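YesW protein (Bacillus subtilis, PDB 2ZUX) cleaves the rhamnogalacturonan of ramified pectin regions by endo-type elimination, as a secreted, calcium- or manganese-requiring polysaccharide lyase built on a beta-propeller. Local coordinates at residues M182-D187 with G550-N555; G120-D125 with G190-A195; R3-L8 with I272-G277; R279-M284 with N298-K303. All coordinates share one frame; numbering follows the deposited sequence.

Contact 1 (M182-D187 with G550-N555); sequences MVYDLD and GIAWQN. With CA (calcium ion), chain G; CA (calcium ion), chain D.
Three torsions bring the thioether of Met182 to Ala552: CG stands anti to the carbonyl carbon (chi1 -73°), and bends at chi2 (-60°), which sets SD, and chi3 (112°), which sets CE, fold the chain round. Met182 CE lies only 3.2 Å from Ala552 O, a tight approach, while Met182 SD sits 3.7 Å from the same oxygen. Beyond the carbonyl, CE also brushes the CA and CB of Trp553. Ala552 answers with its methyl, which points at the strand and meets Met182 SD at 4.4 Å and Tyr184 CD1 at 4.5 Å. The far end of Tyr184 is held elsewhere, its hydroxyl bonding that of Tyr274.

The polar link is indirect. Strand 182-184 bonds through Met182 and Tyr184 to its neighbour 193-198, and Val183 N instead gives its proton to a water 3.0 Å from that nitrogen; the water in turn donates to Ala552 O, 2.7 Å from it. A buried N-H and a buried carbonyl are thus served by one molecule. Calcium flanks both ends: Asn555 O binds one ion at 2.3 Å, shared with Asp116, Ala557, Asn559 and two waters, and Asp185 and Asp187 begin the DxDxDG loop that holds another. The contact sets short helix 547-553 against the edge strand of a four-stranded antiparallel blade of the beta-propeller, just before its calcium loop.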
# COMPACT_ATOMS: atom_id res chain seq x y z
N MET A 182 -7.72 -2.90 -6.15
CA MET A 182 -7.78 -1.50 -5.76
C MET A 182 -9.00 -1.25 -4.90
O MET A 182 -10.12 -1.60 -5.29
CB MET A 182 -7.80 -0.60 -6.99
CG MET A 182 -6.47 -0.50 -7.71
SD MET A 182 -5.14 0.15 -6.66
CE MET A 182 -4.10 -1.30 -6.47
N VAL A 183 -8.77 -0.65 -3.75
CA VAL A 183 -9.85 -0.31 -2.83
C VAL A 183 -9.85 1.20 -2.67
O VAL A 183 -8.87 1.78 -2.22
CB VAL A 183 -9.68 -1.01 -1.46
CG1 VAL A 183 -10.87 -0.69 -0.55
CG2 VAL A 183 -9.51 -2.52 -1.63
N TYR A 184 -10.95 1.84 -3.05
CA TYR A 184 -10.97 3.30 -3.04
C TYR A 184 -12.37 3.78 -3.30
O TYR A 184 -13.16 3.11 -3.95
CB TYR A 184 -10.03 3.86 -4.12
CG TYR A 184 -9.37 5.15 -3.69
CD1 TYR A 184 -8.23 5.12 -2.90
CD2 TYR A 184 -9.89 6.39 -4.05
CE1 TYR A 184 -7.62 6.29 -2.47
CE2 TYR A 184 -9.29 7.58 -3.62
CZ TYR A 184 -8.15 7.51 -2.84
OH TYR A 184 -7.53 8.66 -2.38
N ASP A 185 -12.68 4.97 -2.78
CA ASP A 185 -13.92 5.65 -3.12
C ASP A 185 -13.73 6.33 -4.48
O ASP A 185 -13.38 7.51 -4.54
CB ASP A 185 -14.31 6.65 -2.04
CG ASP A 185 -15.61 7.36 -2.34
OD1 ASP A 185 -16.37 6.91 -3.22
OD2 ASP A 185 -15.85 8.40 -1.68
N LEU A 186 -13.94 5.58 -5.55
CA LEU A 186 -13.71 6.07 -6.91
C LEU A 186 -14.72 7.12 -7.34
O LEU A 186 -14.36 8.03 -8.09
CB LEU A 186 -13.73 4.91 -7.91
CG LEU A 186 -12.50 4.01 -7.93
CD1 LEU A 186 -12.80 2.72 -8.69
CD2 LEU A 186 -11.30 4.72 -8.53
N ASP A 187 -15.97 6.99 -6.90
CA ASP A 187 -17.03 7.90 -7.38
C ASP A 187 -17.32 9.08 -6.45
O ASP A 187 -18.06 10.00 -6.84
CB ASP A 187 -18.31 7.14 -7.76
CG ASP A 187 -18.95 6.42 -6.59
OD1 ASP A 187 -18.44 6.50 -5.46
OD2 ASP A 187 -19.98 5.75 -6.82
N GLY A 550 -0.11 5.16 -1.79
CA GLY A 550 0.78 4.04 -1.47
C GLY A 550 0.08 2.89 -0.76
O GLY A 550 0.36 1.72 -1.03
N ILE A 551 -0.85 3.22 0.13
CA ILE A 551 -1.61 2.17 0.81
C ILE A 551 -2.48 1.44 -0.21
O ILE A 551 -2.57 0.21 -0.18
CB ILE A 551 -2.43 2.72 1.99
CG1 ILE A 551 -1.50 3.39 3.02
CG2 ILE A 551 -3.26 1.61 2.62
CD1 ILE A 551 -0.28 2.56 3.44
N ALA A 552 -3.07 2.17 -1.15
CA ALA A 552 -3.87 1.52 -2.19
C ALA A 552 -3.05 0.55 -3.04
O ALA A 552 -3.56 -0.51 -3.39
CB ALA A 552 -4.59 2.55 -3.06
N TRP A 553 -1.80 0.89 -3.38
CA TRP A 553 -0.99 -0.03 -4.18
C TRP A 553 -0.09 -0.96 -3.38
O TRP A 553 0.65 -1.75 -3.97
CB TRP A 553 -0.22 0.65 -5.34
CG TRP A 553 0.70 1.80 -5.00
CD1 TRP A 553 0.57 3.08 -5.47
CD2 TRP A 553 1.93 1.79 -4.22
NE1 TRP A 553 1.59 3.86 -5.02
CE2 TRP A 553 2.43 3.11 -4.23
CE3 TRP A 553 2.62 0.81 -3.48
CZ2 TRP A 553 3.60 3.47 -3.56
CZ3 TRP A 553 3.78 1.18 -2.80
CH2 TRP A 553 4.25 2.51 -2.85
N GLN A 554 -0.15 -0.91 -2.05
CA GLN A 554 0.76 -1.74 -1.26
C GLN A 554 0.69 -3.22 -1.63
O GLN A 554 1.72 -3.90 -1.72
CB GLN A 554 0.56 -1.56 0.25
CG GLN A 554 1.69 -2.21 1.04
CD GLN A 554 1.61 -1.88 2.51
OE1 GLN A 554 1.48 -2.77 3.36
NE2 GLN A 554 1.65 -0.59 2.84
N ASN A 555 -0.51 -3.72 -1.88
CA ASN A 555 -0.67 -5.14 -2.20
C ASN A 555 -0.03 -5.55 -3.50
O ASN A 555 0.29 -6.72 -3.69
CB ASN A 555 -2.15 -5.57 -2.19
CG ASN A 555 -2.95 -4.99 -3.35
OD1 ASN A 555 -3.56 -3.92 -3.24
ND2 ASN A 555 -3.00 -5.72 -4.44
CA CA G . -17.99 5.14 -3.66
CA CA D . 1.55 -8.62 -3.45
O HOH W 1 -6.04 -1.33 -2.81
O HOH W 2 2.39 -10.77 -3.38
O HOH W 3 0.14 -9.39 -5.22
O HOH W 4 -20.14 3.99 -3.49

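Contact 2 (G120-D125 with G190-A195); sequences GDVDGD and GKAEVA. With CA (calcium ion), chain H; CA (calcium ion), chain G.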
# COMPACT_ATOMS: atom_id res chain seq x y z
N GLY A 120 -10.33 0.25 3.04
CA GLY A 120 -11.27 1.25 2.54
C GLY A 120 -12.39 1.33 3.55
O GLY A 120 -12.60 0.38 4.31
N ASP A 121 -13.05 2.48 3.60
CA ASP A 121 -14.21 2.65 4.45
C ASP A 121 -15.43 2.37 3.59
O ASP A 121 -15.85 3.22 2.81
CB ASP A 121 -14.23 4.07 5.01
CG ASP A 121 -15.42 4.33 5.91
OD1 ASP A 121 -16.06 3.37 6.37
OD2 ASP A 121 -15.69 5.52 6.16
N VAL A 122 -15.94 1.15 3.69
CA VAL A 122 -17.00 0.71 2.77
C VAL A 122 -18.39 1.20 3.15
O VAL A 122 -19.30 1.19 2.31
CB VAL A 122 -17.02 -0.82 2.58
CG1 VAL A 122 -15.63 -1.32 2.14
CG2 VAL A 122 -17.50 -1.54 3.84
N ASP A 123 -18.56 1.63 4.40
CA ASP A 123 -19.87 2.08 4.88
C ASP A 123 -19.91 3.55 5.27
O ASP A 123 -20.97 4.08 5.62
CB ASP A 123 -20.42 1.17 6.00
CG ASP A 123 -19.47 1.02 7.18
OD1 ASP A 123 -18.32 1.51 7.14
OD2 ASP A 123 -19.88 0.37 8.16
N GLY A 124 -18.77 4.22 5.20
CA GLY A 124 -18.72 5.68 5.33
C GLY A 124 -18.76 6.24 6.74
O GLY A 124 -19.10 7.41 6.92
N ASP A 125 -18.38 5.43 7.73
CA ASP A 125 -18.41 5.90 9.12
C ASP A 125 -17.06 6.45 9.60
O ASP A 125 -16.91 6.85 10.75
CB ASP A 125 -18.89 4.79 10.06
CG ASP A 125 -17.91 3.63 10.16
OD1 ASP A 125 -17.03 3.48 9.28
OD2 ASP A 125 -18.01 2.86 11.14
N GLY A 190 -18.38 8.79 -0.58
CA GLY A 190 -17.96 8.56 0.80
C GLY A 190 -17.75 7.11 1.18
O GLY A 190 -17.36 6.81 2.31
N LYS A 191 -18.01 6.20 0.24
CA LYS A 191 -17.87 4.76 0.49
C LYS A 191 -16.92 4.13 -0.53
O LYS A 191 -17.03 4.39 -1.72
CB LYS A 191 -19.23 4.07 0.42
CG LYS A 191 -20.19 4.51 1.53
CD LYS A 191 -21.57 3.92 1.36
CE LYS A 191 -22.53 4.46 2.40
NZ LYS A 191 -23.92 3.98 2.15
N ALA A 192 -16.01 3.29 -0.05
CA ALA A 192 -15.06 2.61 -0.92
C ALA A 192 -15.71 1.52 -1.75
O ALA A 192 -16.63 0.84 -1.29
CB ALA A 192 -13.93 2.02 -0.10
N GLU A 193 -15.22 1.38 -2.98
CA GLU A 193 -15.49 0.19 -3.78
C GLU A 193 -14.20 -0.59 -4.00
O GLU A 193 -13.11 -0.16 -3.59
CB GLU A 193 -16.21 0.51 -5.10
CG GLU A 193 -15.94 1.87 -5.70
CD GLU A 193 -16.72 3.01 -5.04
OE1 GLU A 193 -16.30 4.16 -5.25
OE2 GLU A 193 -17.72 2.79 -4.31
N VAL A 194 -14.33 -1.76 -4.61
CA VAL A 194 -13.20 -2.65 -4.85
C VAL A 194 -13.17 -2.99 -6.33
O VAL A 194 -14.17 -3.45 -6.88
CB VAL A 194 -13.30 -3.95 -3.99
CG1 VAL A 194 -12.08 -4.83 -4.21
CG2 VAL A 194 -13.47 -3.62 -2.50
N ALA A 195 -12.04 -2.75 -6.99
CA ALA A 195 -11.93 -2.99 -8.42
C ALA A 195 -10.77 -3.92 -8.71
O ALA A 195 -9.69 -3.78 -8.13
CB ALA A 195 -11.74 -1.68 -9.18
CA CA H . -16.20 1.66 8.04
CA CA G . -17.99 5.14 -3.66
O HOH W 5 -19.83 0.44 -0.26
O HOH W 6 -16.61 0.91 10.27
O HOH W 4 -20.14 3.99 -3.49
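Two EF-hand-like DxDxDG calcium loops, one opening with Asp121 and the other running through Lys191 to Glu193, lie against each other here and join successive blades of the propeller. Asp121, Asp123 and Asp125 each give OD1 to one calcium, with Gln127, Glu129 and a water completing the site; Lys191 O, at 2.3 Å, and both carboxylate oxygens of Glu193 serve the other.

The direct bond between the loops runs from Ala192 N to Asp121 O, 2.9 Å and nearly straight (167°), with the donor 42° out of the carbonyl plane. Since Lys191 O of the same peptide is on calcium, the metal would probably polarise that peptide and strengthen its N-H as a donor. Asp121 O also receives a CA-H contact from Lys191 CA at 3.4 Å. The methyl of Ala192 rests 3.8 Å from Gly120 CA, where a side chain on the glycine would collide with it. Gly124, with positive phi, faces Gly190 by a CA-H contact to its carbonyl oxygen. Lys191, extended beyond CG, lays its aliphatic chain across the turn, its CB 3.4 Å from Val122 O and its CE 3.6 Å from Asp123 O.

Contact 3 (R3-L8 with I272-G277); sequences RQMEAL and IAYLDG
Flat stacking and van der Waals contact join Tyr274 and Arg3. The guanidinium of Arg3 lies almost parallel to the phenol ring, the two planes 13° apart, but it covers the root of the side chain and not the ring centre: Arg3 NH1 is 3.5 Å from both CB and CG of Tyr274. Behind it the aliphatic chain, extended from CG to NE with chi2 at -169°, runs over the CD1-CE1 side of the ring, with Arg3 CD 3.8 Å above Tyr274 CD1. Arg3 NH2 reaches further, to a salt bridge with Asp339 and a bond to Gly337 O. Met5 adds a sulfur contact: its SD makes an oblique Met-aromatic approach, 5.3 Å from the centroid of the Tyr274 ring.

In the fold, Tyr274 follows the blade strand 268-273, is the centre of an inverse gamma turn and begins a type I turn ending at Gly277, whose positive phi suits glycine; the N-terminal strand 3-4, paired in parallel with 580-581, passes over this loop of the propeller.

Hydrogen bonding is concentrated at the phenol tip. Tyr274 OH donates to Gln4 O at 2.6 Å, tilted 27° from the carbonyl plane, and is also bonded to the hydroxyl of Tyr184. An alanine in place of Tyr274 would probably leave Gln4 O and the Tyr184 hydroxyl without this mate and open a gap beside the chain of Arg3. Gln4 itself turns its NE2 to a different acceptor, Asp185 O, in the first residue of a calcium loop.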
# COMPACT_ATOMS: atom_id res chain seq x y z
N ARG A 3 -8.10 18.12 -3.17
CA ARG A 3 -8.34 16.73 -3.56
C ARG A 3 -9.40 16.08 -2.69
O ARG A 3 -9.44 16.29 -1.48
CB ARG A 3 -7.08 15.89 -3.40
CG ARG A 3 -6.02 16.17 -4.40
CD ARG A 3 -4.95 15.11 -4.31
NE ARG A 3 -3.99 15.33 -5.36
CZ ARG A 3 -3.25 14.37 -5.91
NH1 ARG A 3 -3.36 13.12 -5.48
NH2 ARG A 3 -2.42 14.69 -6.88
N GLN A 4 -10.22 15.23 -3.31
CA GLN A 4 -11.10 14.35 -2.57
C GLN A 4 -10.27 13.43 -1.67
O GLN A 4 -9.37 12.74 -2.15
CB GLN A 4 -11.94 13.52 -3.54
CG GLN A 4 -12.88 12.55 -2.86
CD GLN A 4 -13.28 11.41 -3.78
OE1 GLN A 4 -13.85 11.62 -4.85
NE2 GLN A 4 -12.96 10.18 -3.37
N MET A 5 -10.56 13.44 -0.37
CA MET A 5 -9.95 12.48 0.57
C MET A 5 -11.04 11.97 1.51
O MET A 5 -12.17 12.46 1.48
CB MET A 5 -8.77 13.10 1.32
CG MET A 5 -7.63 13.55 0.39
SD MET A 5 -6.75 12.23 -0.50
CE MET A 5 -5.48 11.80 0.70
N GLU A 6 -10.72 10.99 2.34
CA GLU A 6 -11.74 10.31 3.14
C GLU A 6 -12.15 11.11 4.36
O GLU A 6 -11.32 11.68 5.05
CB GLU A 6 -11.24 8.93 3.57
CG GLU A 6 -11.20 7.93 2.41
CD GLU A 6 -10.08 6.90 2.50
OE1 GLU A 6 -9.01 7.21 3.08
OE2 GLU A 6 -10.27 5.80 1.95
N ALA A 7 -13.45 11.12 4.62
CA ALA A 7 -13.96 11.60 5.90
C ALA A 7 -13.66 10.54 6.95
O ALA A 7 -14.24 9.45 6.94
CB ALA A 7 -15.46 11.89 5.82
N LEU A 8 -12.71 10.84 7.84
CA LEU A 8 -12.26 9.89 8.85
C LEU A 8 -12.77 10.30 10.21
O LEU A 8 -12.90 11.49 10.52
CB LEU A 8 -10.73 9.79 8.85
CG LEU A 8 -10.10 9.16 7.59
CD1 LEU A 8 -8.58 9.17 7.69
CD2 LEU A 8 -10.60 7.74 7.32
N ILE A 272 -4.34 3.73 -7.95
CA ILE A 272 -5.26 4.87 -7.92
C ILE A 272 -4.43 6.13 -8.14
O ILE A 272 -3.40 6.32 -7.49
CB ILE A 272 -5.99 4.97 -6.57
CG1 ILE A 272 -6.83 3.71 -6.28
CG2 ILE A 272 -6.83 6.24 -6.50
CD1 ILE A 272 -7.99 3.45 -7.23
N ALA A 273 -4.87 6.98 -9.06
CA ALA A 273 -4.16 8.22 -9.41
C ALA A 273 -5.16 9.35 -9.63
O ALA A 273 -6.17 9.14 -10.30
CB ALA A 273 -3.34 8.01 -10.66
N TYR A 274 -4.86 10.53 -9.10
CA TYR A 274 -5.72 11.70 -9.32
C TYR A 274 -5.26 12.41 -10.59
O TYR A 274 -4.61 13.46 -10.55
CB TYR A 274 -5.67 12.64 -8.11
CG TYR A 274 -6.44 12.14 -6.90
CD1 TYR A 274 -7.42 12.93 -6.30
CD2 TYR A 274 -6.20 10.87 -6.36
CE1 TYR A 274 -8.14 12.48 -5.19
CE2 TYR A 274 -6.92 10.41 -5.25
CZ TYR A 274 -7.88 11.22 -4.68
OH TYR A 274 -8.58 10.77 -3.59
N LEU A 275 -5.63 11.81 -11.73
CA LEU A 275 -5.20 12.30 -13.04
C LEU A 275 -5.74 13.68 -13.37
O LEU A 275 -5.09 14.44 -14.10
CB LEU A 275 -5.59 11.30 -14.13
CG LEU A 275 -5.09 9.86 -13.93
CD1 LEU A 275 -5.73 8.95 -14.94
CD2 LEU A 275 -3.57 9.80 -14.01
N ASP A 276 -6.91 14.00 -12.82
CA ASP A 276 -7.51 15.32 -13.04
C ASP A 276 -7.19 16.31 -11.92
O ASP A 276 -7.64 17.46 -11.95
CB ASP A 276 -9.03 15.22 -13.32
CG ASP A 276 -9.85 14.78 -12.12
OD1 ASP A 276 -9.35 14.85 -10.99
OD2 ASP A 276 -11.02 14.39 -12.33
N GLY A 277 -6.41 15.88 -10.93
CA GLY A 277 -5.96 16.74 -9.84
C GLY A 277 -6.96 16.94 -8.71
O GLY A 277 -6.67 17.63 -7.74

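Contact 4 (R279-M284 with N298-K303); sequences RPSLIM and NFRDGK
Arg279 and Arg300 stack their guanidinium groups although both are expected to be charged. The centres lie 4.5 Å apart with the planes at 14°. The chains differ in shape: Arg300 is extended from CG to NE, whereas Arg279 bends at chi3 (74°), which places its NE 4.1 Å from Arg300 NE. The stack is offset: CB of Arg279 covers one face of the Arg300 group near the rim, 3.4 Å from Arg300 NH2, and CD of Arg300 in turn lies over a face of the Arg279 group. The side-chain amide of Asn298 covers the opposite face of Arg300.

The rim of Arg300 is held as well. NH2 donates to Pro280 O at 3.0 Å, with the oxygen close to the guanidinium plane but the donor well above the plane of the carbonyl. NE gives its proton to a water that also accepts from Phe299 N; the oxygen of this water lies 2.8 Å from Pro280 O, to which it may donate. NH1 forms a salt bridge with Asp276, which probably offsets the repulsion within the pair. A leucine in place of Arg300 would probably leave Asp276 without its charged mate and the guanidinium of Arg279 freer to turn. A second water, its oxygen 2.7 Å from both Arg279 O and Ser281 OG, donates to each of them.

Beyond Arg300, a type I' turn leads on to edge strand 303-311. The arginine stack itself sits at the end of the antiparallel beta hairpin of strands 281-286 and 293-300, the two inner strands of a four-stranded propeller blade.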
# COMPACT_ATOMS: atom_id res chain seq x y z
N ARG A 279 -10.03 14.30 -8.28
CA ARG A 279 -10.73 13.06 -7.99
C ARG A 279 -9.94 11.85 -8.47
O ARG A 279 -9.14 11.97 -9.39
CB ARG A 279 -12.11 13.07 -8.64
CG ARG A 279 -13.06 14.07 -7.99
CD ARG A 279 -14.32 14.23 -8.82
NE ARG A 279 -15.21 13.08 -8.68
CZ ARG A 279 -16.42 12.98 -9.24
NH1 ARG A 279 -16.90 13.97 -9.98
NH2 ARG A 279 -17.16 11.89 -9.05
N PRO A 280 -10.15 10.69 -7.82
CA PRO A 280 -9.38 9.49 -8.17
C PRO A 280 -9.77 8.88 -9.51
O PRO A 280 -10.95 8.93 -9.90
CB PRO A 280 -9.71 8.52 -7.04
CG PRO A 280 -11.09 8.93 -6.59
CD PRO A 280 -11.07 10.44 -6.69
N SER A 281 -8.78 8.29 -10.17
CA SER A 281 -8.96 7.43 -11.33
C SER A 281 -8.28 6.09 -11.05
O SER A 281 -7.44 6.00 -10.15
CB SER A 281 -8.33 8.04 -12.58
OG SER A 281 -8.91 9.30 -12.91
N LEU A 282 -8.65 5.09 -11.82
CA LEU A 282 -8.14 3.73 -11.67
C LEU A 282 -7.15 3.43 -12.79
O LEU A 282 -7.47 3.66 -13.96
CB LEU A 282 -9.31 2.76 -11.75
CG LEU A 282 -9.01 1.26 -11.74
CD1 LEU A 282 -8.50 0.87 -10.36
CD2 LEU A 282 -10.28 0.49 -12.11
N ILE A 283 -5.97 2.92 -12.45
CA ILE A 283 -4.97 2.54 -13.44
C ILE A 283 -4.82 1.02 -13.45
O ILE A 283 -4.63 0.41 -12.40
CB ILE A 283 -3.59 3.14 -13.09
CG1 ILE A 283 -3.71 4.65 -12.78
CG2 ILE A 283 -2.56 2.84 -14.20
CD1 ILE A 283 -4.21 5.50 -13.94
N MET A 284 -4.93 0.41 -14.63
CA MET A 284 -4.63 -1.02 -14.82
C MET A 284 -3.48 -1.10 -15.81
O MET A 284 -3.54 -0.48 -16.88
CB MET A 284 -5.83 -1.78 -15.37
CG MET A 284 -6.99 -1.92 -14.40
SD MET A 284 -6.63 -3.17 -13.10
CE MET A 284 -7.34 -2.29 -11.73
N ASN A 298 -12.20 5.98 -15.18
CA ASN A 298 -12.97 6.57 -14.10
C ASN A 298 -14.16 5.69 -13.76
O ASN A 298 -14.70 5.00 -14.64
CB ASN A 298 -13.44 7.98 -14.46
CG ASN A 298 -12.39 9.02 -14.20
OD1 ASN A 298 -11.47 8.80 -13.41
ND2 ASN A 298 -12.51 10.18 -14.84
N PHE A 299 -14.55 5.69 -12.49
CA PHE A 299 -15.84 5.15 -12.09
C PHE A 299 -16.58 6.25 -11.36
O PHE A 299 -16.26 6.59 -10.22
CB PHE A 299 -15.71 3.89 -11.22
CG PHE A 299 -17.03 3.38 -10.72
CD1 PHE A 299 -17.93 2.77 -11.60
CD2 PHE A 299 -17.39 3.52 -9.39
CE1 PHE A 299 -19.17 2.31 -11.15
CE2 PHE A 299 -18.64 3.06 -8.94
CZ PHE A 299 -19.52 2.45 -9.82
N ARG A 300 -17.54 6.86 -12.06
CA ARG A 300 -18.24 8.03 -11.58
C ARG A 300 -19.64 8.00 -12.16
O ARG A 300 -19.85 7.51 -13.26
CB ARG A 300 -17.53 9.31 -12.03
CG ARG A 300 -16.12 9.47 -11.45
CD ARG A 300 -15.37 10.66 -12.01
NE ARG A 300 -13.96 10.57 -11.66
CZ ARG A 300 -13.06 11.53 -11.85
NH1 ARG A 300 -13.43 12.70 -12.37
NH2 ARG A 300 -11.79 11.34 -11.50
N ASP A 301 -20.61 8.51 -11.39
CA ASP A 301 -22.01 8.60 -11.85
C ASP A 301 -22.54 7.24 -12.31
O ASP A 301 -23.30 7.15 -13.29
CB ASP A 301 -22.14 9.63 -12.98
CG ASP A 301 -21.35 10.90 -12.70
OD1 ASP A 301 -21.69 11.62 -11.74
OD2 ASP A 301 -20.38 11.18 -13.45
N GLY A 302 -22.11 6.18 -11.63
CA GLY A 302 -22.53 4.82 -11.93
C GLY A 302 -21.95 4.20 -13.18
O GLY A 302 -22.34 3.10 -13.56
N LYS A 303 -21.00 4.88 -13.83
CA LYS A 303 -20.42 4.35 -15.06
C LYS A 303 -18.90 4.21 -15.03
O LYS A 303 -18.20 5.03 -14.43
CB LYS A 303 -20.86 5.16 -16.30
CG LYS A 303 -20.07 6.43 -16.56
CD LYS A 303 -20.05 6.80 -18.05
CE LYS A 303 -21.26 7.65 -18.44
NZ LYS A 303 -21.13 8.17 -19.84
O HOH W 7 -8.76 11.87 -12.02
O HOH W 8 -19.92 10.01 -8.97
O HOH W 9 -13.32 7.72 -10.74

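From the N terminus, residues 3-8 open contact 3, which closes only at 272-277 and ties the terminal strand to a blade loop. Contact 2, from 120-125 to 190-195, lies wholly within that span and joins successive blades. Residues 182-187 open contact 1 before contact 2 has closed, so these two cross; they share one calcium ion. Contact 1 crosses contact 3 as well, closing at helix 547-553 near the C terminus. Contact 4, the short hairpin link from 279-284 to 298-303, starts after contact 3 ends and falls inside the span of contact 1, in the blade contact 3 reaches.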